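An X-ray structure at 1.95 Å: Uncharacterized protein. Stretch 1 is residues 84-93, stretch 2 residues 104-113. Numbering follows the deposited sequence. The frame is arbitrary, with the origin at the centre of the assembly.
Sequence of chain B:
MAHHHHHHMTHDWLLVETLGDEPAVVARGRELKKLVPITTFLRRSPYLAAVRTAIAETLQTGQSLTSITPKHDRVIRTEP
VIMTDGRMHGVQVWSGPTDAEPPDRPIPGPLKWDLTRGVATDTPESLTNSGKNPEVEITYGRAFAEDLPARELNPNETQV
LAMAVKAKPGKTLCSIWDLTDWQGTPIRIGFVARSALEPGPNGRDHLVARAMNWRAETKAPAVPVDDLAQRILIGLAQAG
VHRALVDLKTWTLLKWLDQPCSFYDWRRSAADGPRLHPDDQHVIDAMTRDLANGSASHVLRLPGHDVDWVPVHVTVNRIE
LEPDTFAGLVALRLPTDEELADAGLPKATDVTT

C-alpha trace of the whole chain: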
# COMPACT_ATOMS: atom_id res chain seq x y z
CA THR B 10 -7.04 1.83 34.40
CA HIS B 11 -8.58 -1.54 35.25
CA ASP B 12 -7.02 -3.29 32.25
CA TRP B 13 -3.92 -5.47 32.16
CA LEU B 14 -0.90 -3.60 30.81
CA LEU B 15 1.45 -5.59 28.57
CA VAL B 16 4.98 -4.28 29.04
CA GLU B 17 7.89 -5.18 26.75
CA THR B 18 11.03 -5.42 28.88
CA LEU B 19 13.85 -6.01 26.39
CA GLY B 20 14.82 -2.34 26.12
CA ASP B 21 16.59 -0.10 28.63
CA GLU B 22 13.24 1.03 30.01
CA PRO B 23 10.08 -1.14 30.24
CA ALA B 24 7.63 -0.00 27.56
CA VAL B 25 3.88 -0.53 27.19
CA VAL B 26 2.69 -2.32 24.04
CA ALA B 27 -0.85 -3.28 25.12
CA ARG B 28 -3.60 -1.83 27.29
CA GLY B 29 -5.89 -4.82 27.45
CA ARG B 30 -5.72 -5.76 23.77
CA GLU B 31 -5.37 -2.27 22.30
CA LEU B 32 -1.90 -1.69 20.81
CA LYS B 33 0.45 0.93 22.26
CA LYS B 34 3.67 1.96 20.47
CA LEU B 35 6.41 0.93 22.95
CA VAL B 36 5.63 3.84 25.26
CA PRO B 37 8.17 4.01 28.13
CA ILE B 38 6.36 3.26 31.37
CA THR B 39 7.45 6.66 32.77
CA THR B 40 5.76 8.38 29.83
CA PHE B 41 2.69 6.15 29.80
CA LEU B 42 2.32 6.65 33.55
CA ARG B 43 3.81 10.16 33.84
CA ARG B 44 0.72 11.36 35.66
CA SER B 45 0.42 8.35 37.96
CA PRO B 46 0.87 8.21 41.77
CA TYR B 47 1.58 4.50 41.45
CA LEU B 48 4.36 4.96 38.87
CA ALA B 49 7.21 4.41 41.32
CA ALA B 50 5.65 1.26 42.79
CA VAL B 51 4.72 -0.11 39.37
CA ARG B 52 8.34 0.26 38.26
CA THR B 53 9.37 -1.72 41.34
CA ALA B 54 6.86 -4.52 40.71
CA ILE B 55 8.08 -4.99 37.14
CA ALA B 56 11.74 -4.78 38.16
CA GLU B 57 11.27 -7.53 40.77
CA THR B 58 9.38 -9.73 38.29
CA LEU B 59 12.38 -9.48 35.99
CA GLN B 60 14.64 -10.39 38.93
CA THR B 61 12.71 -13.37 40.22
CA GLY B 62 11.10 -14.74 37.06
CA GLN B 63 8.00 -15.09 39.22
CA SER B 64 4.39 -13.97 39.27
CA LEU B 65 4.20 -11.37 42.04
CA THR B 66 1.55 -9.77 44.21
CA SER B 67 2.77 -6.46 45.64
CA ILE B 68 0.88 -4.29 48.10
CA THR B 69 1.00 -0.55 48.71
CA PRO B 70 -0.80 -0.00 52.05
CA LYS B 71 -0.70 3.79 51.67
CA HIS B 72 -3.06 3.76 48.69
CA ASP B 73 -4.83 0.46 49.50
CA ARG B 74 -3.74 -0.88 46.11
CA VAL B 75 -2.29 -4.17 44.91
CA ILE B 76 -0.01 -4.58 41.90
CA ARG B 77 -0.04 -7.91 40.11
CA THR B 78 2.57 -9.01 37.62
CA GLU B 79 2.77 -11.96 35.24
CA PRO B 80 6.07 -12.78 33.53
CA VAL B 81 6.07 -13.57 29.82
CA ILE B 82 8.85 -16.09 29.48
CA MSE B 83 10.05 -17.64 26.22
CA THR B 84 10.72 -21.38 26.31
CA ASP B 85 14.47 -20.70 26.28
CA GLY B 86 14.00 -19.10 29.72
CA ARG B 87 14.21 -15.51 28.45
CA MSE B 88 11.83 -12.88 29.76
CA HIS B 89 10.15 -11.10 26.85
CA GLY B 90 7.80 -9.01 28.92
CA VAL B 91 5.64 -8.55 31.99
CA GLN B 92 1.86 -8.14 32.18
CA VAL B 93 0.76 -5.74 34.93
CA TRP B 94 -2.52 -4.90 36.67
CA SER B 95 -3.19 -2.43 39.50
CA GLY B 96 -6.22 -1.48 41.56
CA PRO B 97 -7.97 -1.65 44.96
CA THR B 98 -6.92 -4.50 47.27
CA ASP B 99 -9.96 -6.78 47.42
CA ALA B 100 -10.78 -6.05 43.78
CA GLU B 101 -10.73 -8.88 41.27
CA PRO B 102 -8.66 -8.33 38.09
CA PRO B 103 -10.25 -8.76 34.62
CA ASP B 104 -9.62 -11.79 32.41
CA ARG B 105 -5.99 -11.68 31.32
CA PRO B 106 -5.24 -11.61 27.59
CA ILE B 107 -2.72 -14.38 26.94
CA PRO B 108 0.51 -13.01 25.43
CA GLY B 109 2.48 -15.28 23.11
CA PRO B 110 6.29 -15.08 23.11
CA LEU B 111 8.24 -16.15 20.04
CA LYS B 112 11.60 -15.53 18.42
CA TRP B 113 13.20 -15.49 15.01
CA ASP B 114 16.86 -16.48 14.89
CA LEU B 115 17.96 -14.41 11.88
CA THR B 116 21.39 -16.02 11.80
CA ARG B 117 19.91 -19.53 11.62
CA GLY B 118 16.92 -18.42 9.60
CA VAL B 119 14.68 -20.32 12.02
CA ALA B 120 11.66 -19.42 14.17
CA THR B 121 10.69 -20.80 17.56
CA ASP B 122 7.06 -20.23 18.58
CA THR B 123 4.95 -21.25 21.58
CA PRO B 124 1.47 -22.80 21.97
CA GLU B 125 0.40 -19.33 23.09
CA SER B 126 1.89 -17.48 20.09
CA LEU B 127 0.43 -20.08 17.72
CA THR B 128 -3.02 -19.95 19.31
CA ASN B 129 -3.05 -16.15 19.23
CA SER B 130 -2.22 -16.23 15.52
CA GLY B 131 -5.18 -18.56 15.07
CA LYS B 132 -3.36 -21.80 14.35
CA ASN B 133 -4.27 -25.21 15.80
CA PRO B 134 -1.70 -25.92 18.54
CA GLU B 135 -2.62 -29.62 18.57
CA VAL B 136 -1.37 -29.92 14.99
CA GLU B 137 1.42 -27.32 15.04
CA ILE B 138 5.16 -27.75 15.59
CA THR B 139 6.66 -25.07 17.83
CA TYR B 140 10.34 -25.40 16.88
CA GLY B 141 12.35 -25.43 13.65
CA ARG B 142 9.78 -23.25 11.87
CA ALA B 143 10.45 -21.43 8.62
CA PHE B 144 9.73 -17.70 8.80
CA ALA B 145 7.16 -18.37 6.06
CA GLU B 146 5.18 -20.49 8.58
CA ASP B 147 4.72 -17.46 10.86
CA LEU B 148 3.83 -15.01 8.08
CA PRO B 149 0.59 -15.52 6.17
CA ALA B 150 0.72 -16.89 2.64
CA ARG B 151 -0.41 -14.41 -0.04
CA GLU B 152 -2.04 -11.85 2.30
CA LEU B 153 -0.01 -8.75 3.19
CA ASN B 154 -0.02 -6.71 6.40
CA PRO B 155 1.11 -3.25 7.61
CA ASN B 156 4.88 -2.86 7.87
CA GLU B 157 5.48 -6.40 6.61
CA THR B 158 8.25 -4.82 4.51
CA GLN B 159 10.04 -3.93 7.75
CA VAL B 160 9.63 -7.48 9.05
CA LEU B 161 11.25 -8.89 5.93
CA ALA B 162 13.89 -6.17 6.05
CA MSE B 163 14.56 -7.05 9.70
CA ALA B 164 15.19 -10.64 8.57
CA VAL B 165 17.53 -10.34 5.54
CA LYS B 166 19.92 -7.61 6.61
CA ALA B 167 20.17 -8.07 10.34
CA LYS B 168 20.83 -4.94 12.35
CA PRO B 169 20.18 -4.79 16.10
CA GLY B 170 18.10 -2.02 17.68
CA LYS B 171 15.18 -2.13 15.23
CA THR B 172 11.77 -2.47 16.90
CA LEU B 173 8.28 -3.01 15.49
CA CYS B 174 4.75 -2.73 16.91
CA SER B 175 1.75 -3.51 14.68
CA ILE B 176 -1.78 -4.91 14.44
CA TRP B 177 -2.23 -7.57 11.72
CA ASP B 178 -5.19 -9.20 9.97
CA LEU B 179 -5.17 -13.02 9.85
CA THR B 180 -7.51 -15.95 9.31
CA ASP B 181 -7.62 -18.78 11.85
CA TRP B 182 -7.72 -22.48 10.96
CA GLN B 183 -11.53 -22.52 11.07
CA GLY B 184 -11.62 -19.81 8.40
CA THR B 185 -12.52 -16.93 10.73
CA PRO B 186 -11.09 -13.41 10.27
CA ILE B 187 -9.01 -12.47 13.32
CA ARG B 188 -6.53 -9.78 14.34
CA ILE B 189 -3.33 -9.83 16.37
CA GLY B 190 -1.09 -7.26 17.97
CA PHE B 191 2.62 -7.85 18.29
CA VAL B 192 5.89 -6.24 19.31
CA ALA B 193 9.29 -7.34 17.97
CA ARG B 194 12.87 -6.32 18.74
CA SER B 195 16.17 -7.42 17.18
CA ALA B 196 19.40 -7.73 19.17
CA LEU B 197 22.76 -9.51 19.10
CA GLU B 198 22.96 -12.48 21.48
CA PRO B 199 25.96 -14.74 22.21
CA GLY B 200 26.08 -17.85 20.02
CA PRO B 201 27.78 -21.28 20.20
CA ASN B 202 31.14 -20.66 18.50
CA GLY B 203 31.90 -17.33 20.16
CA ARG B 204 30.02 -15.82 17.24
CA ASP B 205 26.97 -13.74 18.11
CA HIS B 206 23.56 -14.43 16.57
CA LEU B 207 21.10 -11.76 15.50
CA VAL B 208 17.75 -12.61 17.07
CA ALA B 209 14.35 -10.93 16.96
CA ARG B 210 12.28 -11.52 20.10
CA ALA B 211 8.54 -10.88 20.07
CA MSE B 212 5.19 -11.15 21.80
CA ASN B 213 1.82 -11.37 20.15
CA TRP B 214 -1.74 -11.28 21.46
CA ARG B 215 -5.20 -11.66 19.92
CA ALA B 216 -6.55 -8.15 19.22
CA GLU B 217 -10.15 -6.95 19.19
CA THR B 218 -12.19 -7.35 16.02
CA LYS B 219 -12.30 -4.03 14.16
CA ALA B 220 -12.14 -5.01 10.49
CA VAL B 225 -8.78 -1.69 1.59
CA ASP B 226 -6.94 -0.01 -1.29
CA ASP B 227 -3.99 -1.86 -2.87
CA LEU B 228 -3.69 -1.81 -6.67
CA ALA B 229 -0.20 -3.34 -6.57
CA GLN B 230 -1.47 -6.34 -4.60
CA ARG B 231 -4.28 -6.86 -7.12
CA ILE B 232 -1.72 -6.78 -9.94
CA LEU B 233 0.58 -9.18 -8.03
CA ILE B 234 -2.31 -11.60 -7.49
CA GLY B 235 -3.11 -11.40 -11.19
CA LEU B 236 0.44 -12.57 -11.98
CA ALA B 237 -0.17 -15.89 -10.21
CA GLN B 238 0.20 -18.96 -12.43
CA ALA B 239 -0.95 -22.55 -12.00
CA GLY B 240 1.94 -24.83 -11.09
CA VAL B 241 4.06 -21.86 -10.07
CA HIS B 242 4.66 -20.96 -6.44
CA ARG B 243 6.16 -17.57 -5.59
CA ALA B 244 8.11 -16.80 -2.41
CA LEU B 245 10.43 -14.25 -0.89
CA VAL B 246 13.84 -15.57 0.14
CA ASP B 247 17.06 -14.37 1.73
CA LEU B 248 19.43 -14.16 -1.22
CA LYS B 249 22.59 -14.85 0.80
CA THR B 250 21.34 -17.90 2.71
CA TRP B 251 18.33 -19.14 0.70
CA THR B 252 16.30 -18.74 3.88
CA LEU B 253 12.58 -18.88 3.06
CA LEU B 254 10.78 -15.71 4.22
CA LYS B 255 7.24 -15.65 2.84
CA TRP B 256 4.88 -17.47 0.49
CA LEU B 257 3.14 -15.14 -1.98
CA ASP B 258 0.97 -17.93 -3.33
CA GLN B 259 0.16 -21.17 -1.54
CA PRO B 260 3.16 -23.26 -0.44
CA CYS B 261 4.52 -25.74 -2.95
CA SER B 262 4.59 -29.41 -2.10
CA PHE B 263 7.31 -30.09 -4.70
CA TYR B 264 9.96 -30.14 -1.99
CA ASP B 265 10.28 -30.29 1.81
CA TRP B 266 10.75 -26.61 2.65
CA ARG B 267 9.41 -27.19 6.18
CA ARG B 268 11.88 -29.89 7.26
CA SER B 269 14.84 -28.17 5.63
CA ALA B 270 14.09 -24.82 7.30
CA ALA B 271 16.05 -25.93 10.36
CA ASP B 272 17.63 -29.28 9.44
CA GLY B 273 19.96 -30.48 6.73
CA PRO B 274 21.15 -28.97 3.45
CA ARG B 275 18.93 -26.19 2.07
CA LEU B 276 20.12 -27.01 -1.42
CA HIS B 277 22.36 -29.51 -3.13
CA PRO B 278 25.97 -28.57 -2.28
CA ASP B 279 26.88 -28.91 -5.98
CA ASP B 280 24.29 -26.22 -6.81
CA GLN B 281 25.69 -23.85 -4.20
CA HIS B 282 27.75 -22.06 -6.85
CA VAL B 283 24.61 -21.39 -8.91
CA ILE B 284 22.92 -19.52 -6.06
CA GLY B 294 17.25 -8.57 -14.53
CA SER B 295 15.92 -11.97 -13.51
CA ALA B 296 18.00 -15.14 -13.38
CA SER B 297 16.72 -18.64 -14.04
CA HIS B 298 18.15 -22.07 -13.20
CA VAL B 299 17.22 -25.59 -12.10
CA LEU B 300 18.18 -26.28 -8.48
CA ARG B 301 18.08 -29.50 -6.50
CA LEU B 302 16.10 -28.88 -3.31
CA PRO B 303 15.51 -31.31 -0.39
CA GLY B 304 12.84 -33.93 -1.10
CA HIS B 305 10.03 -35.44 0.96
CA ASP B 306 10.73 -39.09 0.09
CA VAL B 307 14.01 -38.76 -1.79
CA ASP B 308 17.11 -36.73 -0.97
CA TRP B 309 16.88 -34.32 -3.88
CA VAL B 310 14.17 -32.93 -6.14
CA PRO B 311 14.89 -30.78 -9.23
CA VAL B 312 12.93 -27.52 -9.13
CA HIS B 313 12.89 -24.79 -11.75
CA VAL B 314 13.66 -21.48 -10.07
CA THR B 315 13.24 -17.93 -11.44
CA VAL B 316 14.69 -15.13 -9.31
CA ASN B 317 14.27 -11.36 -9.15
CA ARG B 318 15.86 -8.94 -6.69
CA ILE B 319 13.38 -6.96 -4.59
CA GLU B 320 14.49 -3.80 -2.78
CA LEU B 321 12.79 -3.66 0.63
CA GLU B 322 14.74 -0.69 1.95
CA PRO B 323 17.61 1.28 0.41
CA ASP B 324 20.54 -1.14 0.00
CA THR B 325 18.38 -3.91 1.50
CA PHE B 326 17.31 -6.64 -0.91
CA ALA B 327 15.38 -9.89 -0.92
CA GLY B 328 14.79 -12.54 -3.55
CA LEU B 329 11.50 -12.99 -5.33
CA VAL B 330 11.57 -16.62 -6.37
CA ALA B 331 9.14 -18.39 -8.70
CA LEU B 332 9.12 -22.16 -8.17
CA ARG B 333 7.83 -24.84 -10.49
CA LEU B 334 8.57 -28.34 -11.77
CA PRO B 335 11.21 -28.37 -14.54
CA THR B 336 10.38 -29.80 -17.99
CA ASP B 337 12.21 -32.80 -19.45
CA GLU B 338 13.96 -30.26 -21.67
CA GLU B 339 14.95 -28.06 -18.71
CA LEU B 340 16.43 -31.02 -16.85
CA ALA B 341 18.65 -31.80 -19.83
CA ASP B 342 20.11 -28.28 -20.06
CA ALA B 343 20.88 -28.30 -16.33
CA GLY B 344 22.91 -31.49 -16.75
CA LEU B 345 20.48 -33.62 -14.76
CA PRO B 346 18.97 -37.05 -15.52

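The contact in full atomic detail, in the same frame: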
# COMPACT_ATOMS: atom_id res chain seq x y z
N THR B 84 10.34 -20.04 25.85
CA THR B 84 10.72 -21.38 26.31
C THR B 84 12.23 -21.61 26.40
O THR B 84 12.68 -22.68 26.84
CB THR B 84 10.10 -22.47 25.42
OG1 THR B 84 10.27 -22.13 24.04
CG2 THR B 84 8.60 -22.60 25.73
N ASP B 85 13.03 -20.62 26.01
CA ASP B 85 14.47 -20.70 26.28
C ASP B 85 14.83 -20.08 27.64
O ASP B 85 16.00 -19.93 27.97
CB ASP B 85 15.28 -20.03 25.16
CG ASP B 85 14.81 -18.62 24.85
OD1 ASP B 85 14.12 -18.03 25.71
OD2 ASP B 85 15.12 -18.12 23.75
N GLY B 86 13.81 -19.69 28.40
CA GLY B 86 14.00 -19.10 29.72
C GLY B 86 14.08 -17.58 29.75
O GLY B 86 14.17 -16.98 30.81
N ARG B 87 14.05 -16.96 28.57
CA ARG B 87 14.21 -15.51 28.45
C ARG B 87 12.91 -14.76 28.67
O ARG B 87 11.87 -15.10 28.11
CB ARG B 87 14.77 -15.15 27.06
CG ARG B 87 16.18 -15.67 26.81
CD ARG B 87 17.19 -14.91 27.65
NE ARG B 87 17.05 -13.46 27.47
CZ ARG B 87 17.58 -12.78 26.46
NH1 ARG B 87 18.30 -13.41 25.53
NH2 ARG B 87 17.40 -11.47 26.38
N MSE B 88 12.99 -13.72 29.48
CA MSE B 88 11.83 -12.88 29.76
C MSE B 88 11.60 -11.89 28.63
O MSE B 88 12.46 -11.05 28.36
CB MSE B 88 12.04 -12.14 31.07
CG MSE B 88 10.89 -11.26 31.46
SE MSE B 88 9.86 -11.99 32.92
CE MSE B 88 11.31 -12.69 34.02
N HIS B 89 10.47 -12.01 27.94
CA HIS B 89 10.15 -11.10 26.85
C HIS B 89 9.36 -9.90 27.32
O HIS B 89 9.39 -8.83 26.70
CB HIS B 89 9.36 -11.82 25.75
CG HIS B 89 10.21 -12.69 24.87
ND1 HIS B 89 9.87 -12.98 23.57
CD2 HIS B 89 11.38 -13.32 25.10
CE1 HIS B 89 10.79 -13.75 23.03
NE2 HIS B 89 11.72 -13.98 23.95
N GLY B 90 8.62 -10.08 28.40
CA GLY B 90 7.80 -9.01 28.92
C GLY B 90 7.14 -9.36 30.24
O GLY B 90 7.34 -10.45 30.78
N VAL B 91 6.37 -8.40 30.74
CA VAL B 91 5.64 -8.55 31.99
C VAL B 91 4.24 -7.96 31.78
O VAL B 91 4.10 -6.88 31.21
CB VAL B 91 6.34 -7.82 33.17
CG1 VAL B 91 5.47 -7.83 34.43
CG2 VAL B 91 7.71 -8.43 33.44
N GLN B 92 3.22 -8.67 32.24
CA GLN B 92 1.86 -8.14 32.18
C GLN B 92 1.51 -7.63 33.57
O GLN B 92 1.76 -8.32 34.55
CB GLN B 92 0.88 -9.21 31.73
CG GLN B 92 -0.13 -8.70 30.72
CD GLN B 92 -0.85 -9.83 30.01
OE1 GLN B 92 -0.64 -11.01 30.32
NE2 GLN B 92 -1.72 -9.47 29.06
N VAL B 93 0.97 -6.41 33.64
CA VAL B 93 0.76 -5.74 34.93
C VAL B 93 -0.68 -5.25 35.11
O VAL B 93 -1.29 -4.72 34.18
CB VAL B 93 1.72 -4.54 35.10
CG1 VAL B 93 1.64 -3.97 36.53
CG2 VAL B 93 3.13 -4.94 34.77
N ASP B 104 -10.25 -10.70 33.14
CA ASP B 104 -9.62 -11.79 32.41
C ASP B 104 -8.34 -11.29 31.77
O ASP B 104 -8.28 -10.16 31.27
CB ASP B 104 -10.58 -12.36 31.36
CG ASP B 104 -11.80 -13.03 31.97
OD1 ASP B 104 -11.71 -13.49 33.13
OD2 ASP B 104 -12.85 -13.10 31.29
N ARG B 105 -7.29 -12.10 31.81
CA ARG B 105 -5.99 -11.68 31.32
C ARG B 105 -5.78 -12.16 29.89
O ARG B 105 -5.83 -13.36 29.62
CB ARG B 105 -4.88 -12.21 32.23
CG ARG B 105 -3.50 -11.69 31.87
CD ARG B 105 -2.45 -12.10 32.88
NE ARG B 105 -2.34 -13.55 33.00
CZ ARG B 105 -1.61 -14.32 32.20
NH1 ARG B 105 -0.92 -13.78 31.21
NH2 ARG B 105 -1.59 -15.63 32.40
N PRO B 106 -5.54 -11.21 28.96
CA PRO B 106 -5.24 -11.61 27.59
C PRO B 106 -3.94 -12.40 27.56
O PRO B 106 -2.97 -11.95 28.16
CB PRO B 106 -5.09 -10.28 26.84
CG PRO B 106 -5.69 -9.24 27.74
CD PRO B 106 -5.49 -9.75 29.15
N ILE B 107 -3.93 -13.56 26.91
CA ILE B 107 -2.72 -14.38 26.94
C ILE B 107 -1.72 -13.91 25.89
O ILE B 107 -1.98 -13.99 24.68
CB ILE B 107 -3.02 -15.87 26.71
CG1 ILE B 107 -4.21 -16.33 27.55
CG2 ILE B 107 -1.79 -16.71 27.04
CD1 ILE B 107 -4.03 -16.13 29.04
N PRO B 108 -0.56 -13.42 26.35
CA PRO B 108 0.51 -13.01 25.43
C PRO B 108 1.27 -14.23 24.93
O PRO B 108 1.35 -15.22 25.65
CB PRO B 108 1.40 -12.11 26.30
CG PRO B 108 0.77 -12.10 27.69
CD PRO B 108 -0.14 -13.29 27.75
N GLY B 109 1.80 -14.16 23.71
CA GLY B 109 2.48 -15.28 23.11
C GLY B 109 3.88 -14.90 22.67
O GLY B 109 4.05 -14.19 21.68
N PRO B 110 4.89 -15.35 23.43
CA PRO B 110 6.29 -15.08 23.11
C PRO B 110 6.76 -15.96 21.96
O PRO B 110 6.33 -17.11 21.84
CB PRO B 110 7.01 -15.44 24.41
CG PRO B 110 6.17 -16.51 25.00
CD PRO B 110 4.75 -16.24 24.60
N LEU B 111 7.59 -15.39 21.10
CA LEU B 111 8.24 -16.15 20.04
C LEU B 111 9.56 -15.47 19.69
O LEU B 111 9.82 -14.34 20.12
CB LEU B 111 7.34 -16.23 18.79
CG LEU B 111 7.02 -14.90 18.10
CD1 LEU B 111 7.13 -15.05 16.59
CD2 LEU B 111 5.63 -14.40 18.45
N LYS B 112 10.37 -16.14 18.89
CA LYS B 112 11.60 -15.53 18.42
C LYS B 112 11.94 -16.02 17.03
O LYS B 112 11.57 -17.13 16.63
CB LYS B 112 12.77 -15.82 19.37
CG LYS B 112 13.16 -17.28 19.46
CD LYS B 112 14.34 -17.48 20.40
CE LYS B 112 14.75 -18.95 20.48
NZ LYS B 112 15.85 -19.13 21.48
N TRP B 113 12.62 -15.15 16.30
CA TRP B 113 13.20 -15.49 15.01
C TRP B 113 14.70 -15.41 15.16
O TRP B 113 15.23 -14.34 15.49
CB TRP B 113 12.71 -14.55 13.90
CG TRP B 113 11.31 -14.79 13.44
CD1 TRP B 113 10.37 -15.57 14.05
CD2 TRP B 113 10.71 -14.28 12.25
NE1 TRP B 113 9.20 -15.55 13.31
CE2 TRP B 113 9.39 -14.77 12.20
CE3 TRP B 113 11.15 -13.44 11.22
CZ2 TRP B 113 8.50 -14.45 11.16
CZ3 TRP B 113 10.27 -13.13 10.19
CH2 TRP B 113 8.96 -13.63 10.17

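This is a small, largely polar contact in which side chains, rather than paired backbones, tie two roughly antiparallel stretches together at three points: Gln92 at one end, His89 in the middle and Asp85 at the other. The end-to-end directions of the touching parts lie 146° apart, so the chain order reverses across the contact, and low numbers in one stretch face high numbers in the other. The backbones remain well separated, with the CA atoms of His89 and Pro110 6.7 Å apart and those of Gln92 and Pro108 8.4 Å apart. No backbone-to-backbone hydrogen bond crosses this gap, and only 363 Å² of surface is buried, both sides summed.

Gln92 contributes the most buried area. Its CA-to-CB bond points toward the other stretch, and the side chain is long enough to carry its amide across the gap. A primary amide offers both a donor and an acceptor, and here each is used. NE2 of Gln92 donates to the carbonyl O of Pro106 at 2.9 Å, with an N-H...acceptor angle of 158°, while OE1 of Gln92 accepts from NH1 of Arg105 at 2.9 Å and 162°. Both bonds are short and nearly straight. The amide oxygen lies at the edge of the Arg105 guanidinium, near its plane, which is where the N-H groups of that group point. The acceptor on Pro106 is its backbone carbonyl, which any residue would offer; what belongs to the proline itself is the ring, whose CD lies 3.8 Å from NE2 of Gln92. The ring of Pro108 packs against the same amide, its CG 3.2 Å from OE1 of Gln92, adding a nonpolar surface beside the polar link.

The neighbours of Gln92 take no part. Val91 and Val93 direct their CA-to-CB bonds away from the second stretch, as the alternation of an extended strand requires.

His89, also directed toward the partner, fills the middle of the contact with a flat, buried ring. Its ND1 approaches CB of Pro110 at 3.9 Å, a van der Waals contact. At the ring edge, CE1 of His89 lies 3.1 Å from the carbonyl O of Leu111, near the ring plane. This close approach brings the polarised C-H of an imidazole up to a carbonyl oxygen, while both ring nitrogens find hydrogen-bonding partners elsewhere in the structure. The CA-to-CB bond of Leu111 points away from the first stretch, and the residue meets His89 through its backbone oxygen.

At the far end, Asp85 and Lys112 form a salt bridge, with NZ of Lys112 donating to OD2 of Asp85 at 2.6 Å. Lysine suits the span because its chain can extend: chi2, chi3 and chi4 are all t, carrying the ammonium group out to the carboxylate. Asp85 also shapes its own loop, since its OD1 accepts from the backbone N of Arg87 at 3.1 Å. Between them, Gly86 adopts a positive phi of 92°, a conformation in which a CB would jam against the preceding carbonyl oxygen.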